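Local coordinates for protein cysteine desulfurase (Fervidobacterium islandicum, PDB 6A6E) that catalyses the PLP-dependent removal of sulfur from cysteine and, as a SufS enzyme, probably supplies the sulfur for iron-sulfur cluster assembly, at residues R33-D38 with F366-R371; E96-S101 with G244-K249. One frame throughout, in Å; residues are numbered along the deposited sequence.

Interaction 1. Residues R33-D38 with F366-R371; sequences RLVYLD and FGVATR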
loop_
_atom_site.group_PDB
_atom_site.type_symbol
_atom_site.label_atom_id
_atom_site.label_comp_id
_atom_site.label_asym_id
_atom_site.label_seq_id
_atom_site.Cartn_x
_atom_site.Cartn_y
_atom_site.Cartn_z
ATOM N N ARG A 33 -21.259 -17.478 19.695
ATOM C CA ARG A 33 -20.562 -16.232 19.518
ATOM C C ARG A 33 -19.162 -16.502 18.947
ATOM O O ARG A 33 -18.529 -17.561 19.180
ATOM C CB ARG A 33 -20.469 -15.426 20.819
ATOM C CG ARG A 33 -19.479 -16.001 21.814
ATOM C CD ARG A 33 -19.444 -15.262 23.152
ATOM N NE ARG A 33 -18.459 -15.884 24.044
ATOM C CZ ARG A 33 -17.164 -15.614 24.065
ATOM N NH1 ARG A 33 -16.658 -14.661 23.263
ATOM N NH2 ARG A 33 -16.357 -16.285 24.892
ATOM N N LEU A 34 -18.712 -15.509 18.193
ATOM C CA LEU A 34 -17.390 -15.523 17.575
ATOM C C LEU A 34 -16.361 -15.501 18.658
ATOM O O LEU A 34 -16.327 -14.623 19.507
ATOM C CB LEU A 34 -17.213 -14.319 16.611
ATOM C CG LEU A 34 -15.755 -14.113 16.134
ATOM C CD1 LEU A 34 -15.297 -15.319 15.284
ATOM C CD2 LEU A 34 -15.626 -12.803 15.374
ATOM N N VAL A 35 -15.506 -16.500 18.648
ATOM C CA VAL A 35 -14.355 -16.525 19.504
ATOM C C VAL A 35 -13.110 -16.359 18.586
ATOM O O VAL A 35 -12.606 -17.332 18.028
ATOM C CB VAL A 35 -14.299 -17.830 20.339
ATOM C CG1 VAL A 35 -12.988 -17.910 21.078
ATOM C CG2 VAL A 35 -15.446 -17.834 21.369
ATOM N N TYR A 36 -12.576 -15.144 18.502
ATOM C CA TYR A 36 -11.556 -14.826 17.464
ATOM C C TYR A 36 -10.171 -15.037 18.004
ATOM O O TYR A 36 -9.676 -14.231 18.799
ATOM C CB TYR A 36 -11.725 -13.411 16.917
ATOM C CG TYR A 36 -10.831 -13.121 15.733
ATOM C CD1 TYR A 36 -11.186 -13.512 14.461
ATOM C CD2 TYR A 36 -9.603 -12.524 15.897
ATOM C CE1 TYR A 36 -10.350 -13.305 13.373
ATOM C CE2 TYR A 36 -8.792 -12.224 14.790
ATOM C CZ TYR A 36 -9.153 -12.638 13.550
ATOM O OH TYR A 36 -8.365 -12.372 12.460
ATOM N N LEU A 37 -9.569 -16.151 17.592
ATOM C CA LEU A 37 -8.209 -16.521 18.010
ATOM C C LEU A 37 -7.221 -16.669 16.819
ATOM O O LEU A 37 -6.281 -17.519 16.863
ATOM C CB LEU A 37 -8.210 -17.802 18.868
ATOM C CG LEU A 37 -9.040 -17.723 20.167
ATOM C CD1 LEU A 37 -9.071 -19.076 20.822
ATOM C CD2 LEU A 37 -8.458 -16.726 21.152
ATOM N N ASP A 38 -7.396 -15.816 15.800
ATOM C CA ASP A 38 -6.473 -15.776 14.643
ATOM C C ASP A 38 -5.818 -14.384 14.536
ATOM O O ASP A 38 -5.542 -13.869 13.451
ATOM C CB ASP A 38 -7.232 -16.063 13.376
ATOM C CG ASP A 38 -6.306 -16.426 12.211
ATOM O OD1 ASP A 38 -5.143 -16.872 12.486
ATOM O OD2 ASP A 38 -6.795 -16.300 11.060
ATOM N N PHE A 366 -17.910 -24.597 17.161
ATOM C CA PHE A 366 -17.662 -23.786 18.375
ATOM C C PHE A 366 -17.458 -22.288 18.140
ATOM O O PHE A 366 -17.256 -21.559 19.075
ATOM C CB PHE A 366 -16.478 -24.323 19.140
ATOM C CG PHE A 366 -16.693 -25.680 19.674
ATOM C CD1 PHE A 366 -16.444 -26.805 18.873
ATOM C CD2 PHE A 366 -17.126 -25.847 20.980
ATOM C CE1 PHE A 366 -16.668 -28.083 19.379
ATOM C CE2 PHE A 366 -17.359 -27.109 21.485
ATOM C CZ PHE A 366 -17.131 -28.232 20.700
ATOM N N GLY A 367 -17.560 -21.843 16.889
ATOM C CA GLY A 367 -17.400 -20.414 16.530
ATOM C C GLY A 367 -15.986 -19.832 16.750
ATOM O O GLY A 367 -15.795 -18.609 16.747
ATOM N N VAL A 368 -15.028 -20.721 16.930
ATOM C CA VAL A 368 -13.663 -20.416 17.280
ATOM C C VAL A 368 -12.863 -20.340 15.954
ATOM O O VAL A 368 -12.783 -21.342 15.220
ATOM C CB VAL A 368 -13.088 -21.526 18.174
ATOM C CG1 VAL A 368 -11.595 -21.353 18.433
ATOM C CG2 VAL A 368 -13.815 -21.543 19.518
ATOM N N ALA A 369 -12.246 -19.167 15.727
ATOM C CA ALA A 369 -11.363 -18.894 14.583
ATOM C C ALA A 369 -9.936 -19.177 14.936
ATOM O O ALA A 369 -9.413 -18.546 15.809
ATOM C CB ALA A 369 -11.530 -17.428 14.137
ATOM N N THR A 370 -9.328 -20.157 14.275
ATOM C CA THR A 370 -7.923 -20.493 14.397
ATOM C C THR A 370 -7.380 -20.724 13.012
ATOM O O THR A 370 -8.123 -20.665 12.023
ATOM C CB THR A 370 -7.685 -21.820 15.171
ATOM O OG1 THR A 370 -8.275 -22.908 14.459
ATOM C CG2 THR A 370 -8.290 -21.726 16.571
ATOM N N ARG A 371 -6.077 -20.962 12.907
ATOM C CA ARG A 371 -5.470 -21.179 11.623
ATOM C C ARG A 371 -4.639 -22.445 11.615
ATOM O O ARG A 371 -3.891 -22.719 12.540
ATOM C CB ARG A 371 -4.580 -19.973 11.294
ATOM C CG ARG A 371 -3.966 -19.926 9.897
ATOM C CD ARG A 371 -3.422 -18.507 9.605
ATOM N NE ARG A 371 -4.513 -17.596 9.354
ATOM C CZ ARG A 371 -4.981 -17.242 8.186
ATOM N NH1 ARG A 371 -4.361 -17.576 7.063
ATOM N NH2 ARG A 371 -6.029 -16.480 8.172
HETATM O O HOH W 1 -18.474 -19.586 20.804
#
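V35 and Y36 pair with V368 and A369 as neighbouring parallel strands. This joins strand 32-36 to strand 368-373 in the mixed sheet of the small domain of a fold-type I PLP enzyme. The N-terminal part of the chain is thereby built into a sheet otherwise made of C-terminal strands. Three backbone bonds hold the register. V35 N donates to G367 O (2.9 Å), V35 O accepts from A369 N (3.0 Å), and L37 N donates to A369 O on a more bent path (132°). G367 has just left helix 355-366 with positive phi, and a CB there would come within 2.7 Å of R33 O, too close. Water 1 donates to R33 O and F366 O and links the two backbones at this end. V35 and V368 lie side by side on one face, with V35 CB 3.8 Å from V368 CG2. L37 CD1 packs obliquely against V368 CG1 (4.2 Å). Helix 407-423 packs against V35, L37 and V368. On the other face, A369 CB meets Y36 CD1 at 3.9 Å, and L71 and H69 of the second subunit pack against Y36 and A369. D38 and R371 close the far end with a salt bridge. The R371 chain bends at chi3 (-74°), which turns its guanidinium side-on to the carboxylate, the two planes only 15° apart. D38 OD2 also bonds to H69 NE2 of the second subunit. D38 OD2 accepts hydrogen bonds from R371 NH2 (3.0 Å) and R371 NE (3.1 Å), both on its syn lone pair and in the guanidinium plane.

Interaction 2. Residues E96-S101 with G244-K249; sequences EIIFTS and GVLYGK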
loop_
_atom_site.group_PDB
_atom_site.type_symbol
_atom_site.label_atom_id
_atom_site.label_comp_id
_atom_site.label_asym_id
_atom_site.label_seq_id
_atom_site.Cartn_x
_atom_site.Cartn_y
_atom_site.Cartn_z
ATOM N N GLU A 96 12.668 9.613 11.082
ATOM C CA GLU A 96 13.074 8.216 11.048
ATOM C C GLU A 96 11.920 7.224 10.762
ATOM O O GLU A 96 12.141 5.986 10.702
ATOM C CB GLU A 96 13.758 7.860 12.412
ATOM C CG GLU A 96 14.967 8.746 12.686
ATOM C CD GLU A 96 15.669 8.441 14.017
ATOM O OE1 GLU A 96 14.986 8.314 15.060
ATOM O OE2 GLU A 96 16.903 8.292 13.971
ATOM N N ILE A 97 10.712 7.759 10.640
ATOM C CA ILE A 97 9.532 6.972 10.343
ATOM C C ILE A 97 9.145 7.138 8.859
ATOM O O ILE A 97 8.844 8.265 8.385
ATOM C CB ILE A 97 8.414 7.437 11.214
ATOM C CG1 ILE A 97 8.772 7.225 12.708
ATOM C CG2 ILE A 97 7.113 6.691 10.951
ATOM C CD1 ILE A 97 9.143 5.792 13.118
ATOM N N ILE A 98 9.162 6.013 8.143
ATOM C CA ILE A 98 8.728 5.931 6.779
ATOM C C ILE A 98 7.491 5.077 6.675
ATOM O O ILE A 98 7.477 3.981 7.203
ATOM C CB ILE A 98 9.842 5.323 5.961
ATOM C CG1 ILE A 98 11.082 6.244 6.166
ATOM C CG2 ILE A 98 9.447 5.235 4.510
ATOM C CD1 ILE A 98 12.325 5.479 5.899
ATOM N N PHE A 99 6.439 5.614 6.059
ATOM C CA PHE A 99 5.214 4.834 5.804
ATOM C C PHE A 99 5.414 3.967 4.549
ATOM O O PHE A 99 6.016 4.397 3.537
ATOM C CB PHE A 99 3.952 5.701 5.704
ATOM C CG PHE A 99 3.507 6.276 6.999
ATOM C CD1 PHE A 99 3.091 5.455 8.029
ATOM C CD2 PHE A 99 3.452 7.655 7.184
ATOM C CE1 PHE A 99 2.615 5.975 9.201
ATOM C CE2 PHE A 99 3.040 8.194 8.377
ATOM C CZ PHE A 99 2.613 7.348 9.394
ATOM N N THR A 100 5.065 2.686 4.702
ATOM C CA THR A 100 5.058 1.709 3.635
ATOM C C THR A 100 3.694 1.007 3.501
ATOM O O THR A 100 2.698 1.376 4.183
ATOM C CB THR A 100 6.111 0.635 3.957
ATOM O OG1 THR A 100 5.679 -0.111 5.098
ATOM C CG2 THR A 100 7.524 1.304 4.278
ATOM N N SER A 101 3.633 -0.019 2.656
ATOM C CA SER A 101 2.414 -0.850 2.490
ATOM C C SER A 101 2.330 -1.963 3.530
ATOM O O SER A 101 1.263 -2.589 3.672
ATOM C CB SER A 101 2.339 -1.408 1.096
ATOM O OG SER A 101 3.350 -2.390 0.902
ATOM N N GLY A 244 2.050 0.113 6.503
ATOM C CA GLY A 244 3.107 -0.353 7.414
ATOM C C GLY A 244 4.038 0.801 7.765
ATOM O O GLY A 244 3.888 1.951 7.260
ATOM N N VAL A 245 5.033 0.468 8.572
ATOM C CA VAL A 245 6.032 1.373 9.074
ATOM C C VAL A 245 7.393 0.806 8.919
ATOM O O VAL A 245 7.648 -0.401 9.180
ATOM C CB VAL A 245 5.808 1.684 10.582
ATOM C CG1 VAL A 245 6.970 2.513 11.148
ATOM C CG2 VAL A 245 4.523 2.440 10.721
ATOM N N LEU A 246 8.303 1.672 8.503
ATOM C CA LEU A 246 9.748 1.341 8.551
ATOM C C LEU A 246 10.411 2.420 9.348
ATOM O O LEU A 246 10.313 3.632 8.998
ATOM C CB LEU A 246 10.361 1.273 7.173
ATOM C CG LEU A 246 11.898 1.293 7.048
ATOM C CD1 LEU A 246 12.412 -0.022 7.441
ATOM C CD2 LEU A 246 12.240 1.429 5.590
ATOM N N TYR A 247 11.109 1.986 10.388
ATOM C CA TYR A 247 11.926 2.861 11.232
ATOM C C TYR A 247 13.329 2.631 10.823
ATOM O O TYR A 247 13.699 1.501 10.638
ATOM C CB TYR A 247 11.843 2.553 12.750
ATOM C CG TYR A 247 13.048 3.094 13.559
ATOM C CD1 TYR A 247 13.188 4.462 13.889
ATOM C CD2 TYR A 247 14.088 2.253 13.913
ATOM C CE1 TYR A 247 14.317 4.910 14.559
ATOM C CE2 TYR A 247 15.219 2.698 14.608
ATOM C CZ TYR A 247 15.301 4.028 14.932
ATOM O OH TYR A 247 16.413 4.429 15.597
ATOM N N GLY A 248 14.122 3.682 10.672
ATOM C CA GLY A 248 15.561 3.529 10.605
ATOM C C GLY A 248 16.296 4.672 11.269
ATOM O O GLY A 248 15.830 5.841 11.239
ATOM N N LYS A 249 17.473 4.357 11.822
ATOM C CA LYS A 249 18.404 5.385 12.304
ATOM C C LYS A 249 18.664 6.434 11.285
ATOM O O LYS A 249 19.029 6.121 10.163
ATOM C CB LYS A 249 19.757 4.774 12.700
ATOM C CG LYS A 249 19.671 3.956 13.957
ATOM C CD LYS A 249 21.063 3.606 14.494
ATOM C CE LYS A 249 20.919 2.895 15.832
ATOM N NZ LYS A 249 22.100 2.042 16.044
HETATM O O HOH W 2 7.591 -1.583 6.513
#
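I98 and L246 make the tight centre of this contact. Each backbone N donates to the other's O at 2.8 Å, both nearly straight. Their side chains run side by side, I98 CD1 4.1 Å from L246 CD2. T100 CG2 reaches L246 CB nearly at a right angle, and F109 and L110 of helix 103-116 pack on L246. I97, F99 and V245 project to the other face, toward helix 70-90. There I97 CG2 meets V245 CG1 at 4.2 Å. The pairing is antiparallel and sets edge strand 97-100 beside strand 244-248. The latter is the one antiparallel inner strand of the seven-stranded sheet, a hallmark of the large domain of fold-type I PLP enzymes. T100 and G244 exchange two backbone bonds, the shorter from G244 N to T100 O (2.7 Å). T100 OG1 stands between its N and carbonyl carbon (chi1 68°), which brings it to 3.3 Å from G244 C. It bonds to G102 N and to water 2. Packing stays close at E96: G248 N donates to E96 O (3.0 Å). E96 OE1 meets the Y247 ring edge at CE1 (3.5 Å), carboxylate and ring at 86°, but bonds to S93 N; OE2 bonds to K250 N. K249 is the loose, partly exposed side: its CB points away from 96-101, and NZ forms salt bridges with D226 and D228 and hydrogen-bonds a glycerol, probably from the crystallisation liquor.

How the interactions relate
Both contacts are buried, yet they lie on opposite sides of the chain's centre, with about 16 Å between nearest atoms. They share no strand: interaction 1 belongs to the six-stranded sheet and interaction 2 to the seven-stranded one. The first joins parallel strands and is short. The second is antiparallel, longer and buries more surface. Interaction 1 borders the second subunit and ends in an ion pair, five residues before C376, which carries a persulfide. Interaction 2 relies on backbone bonds and apolar packing, with helix 70-90 on the I97, F99 and V245 face and helix 103-116 on the T100 and L246 face, and runs on past S101 and G102 to PLP-pocket residues T103 and T104.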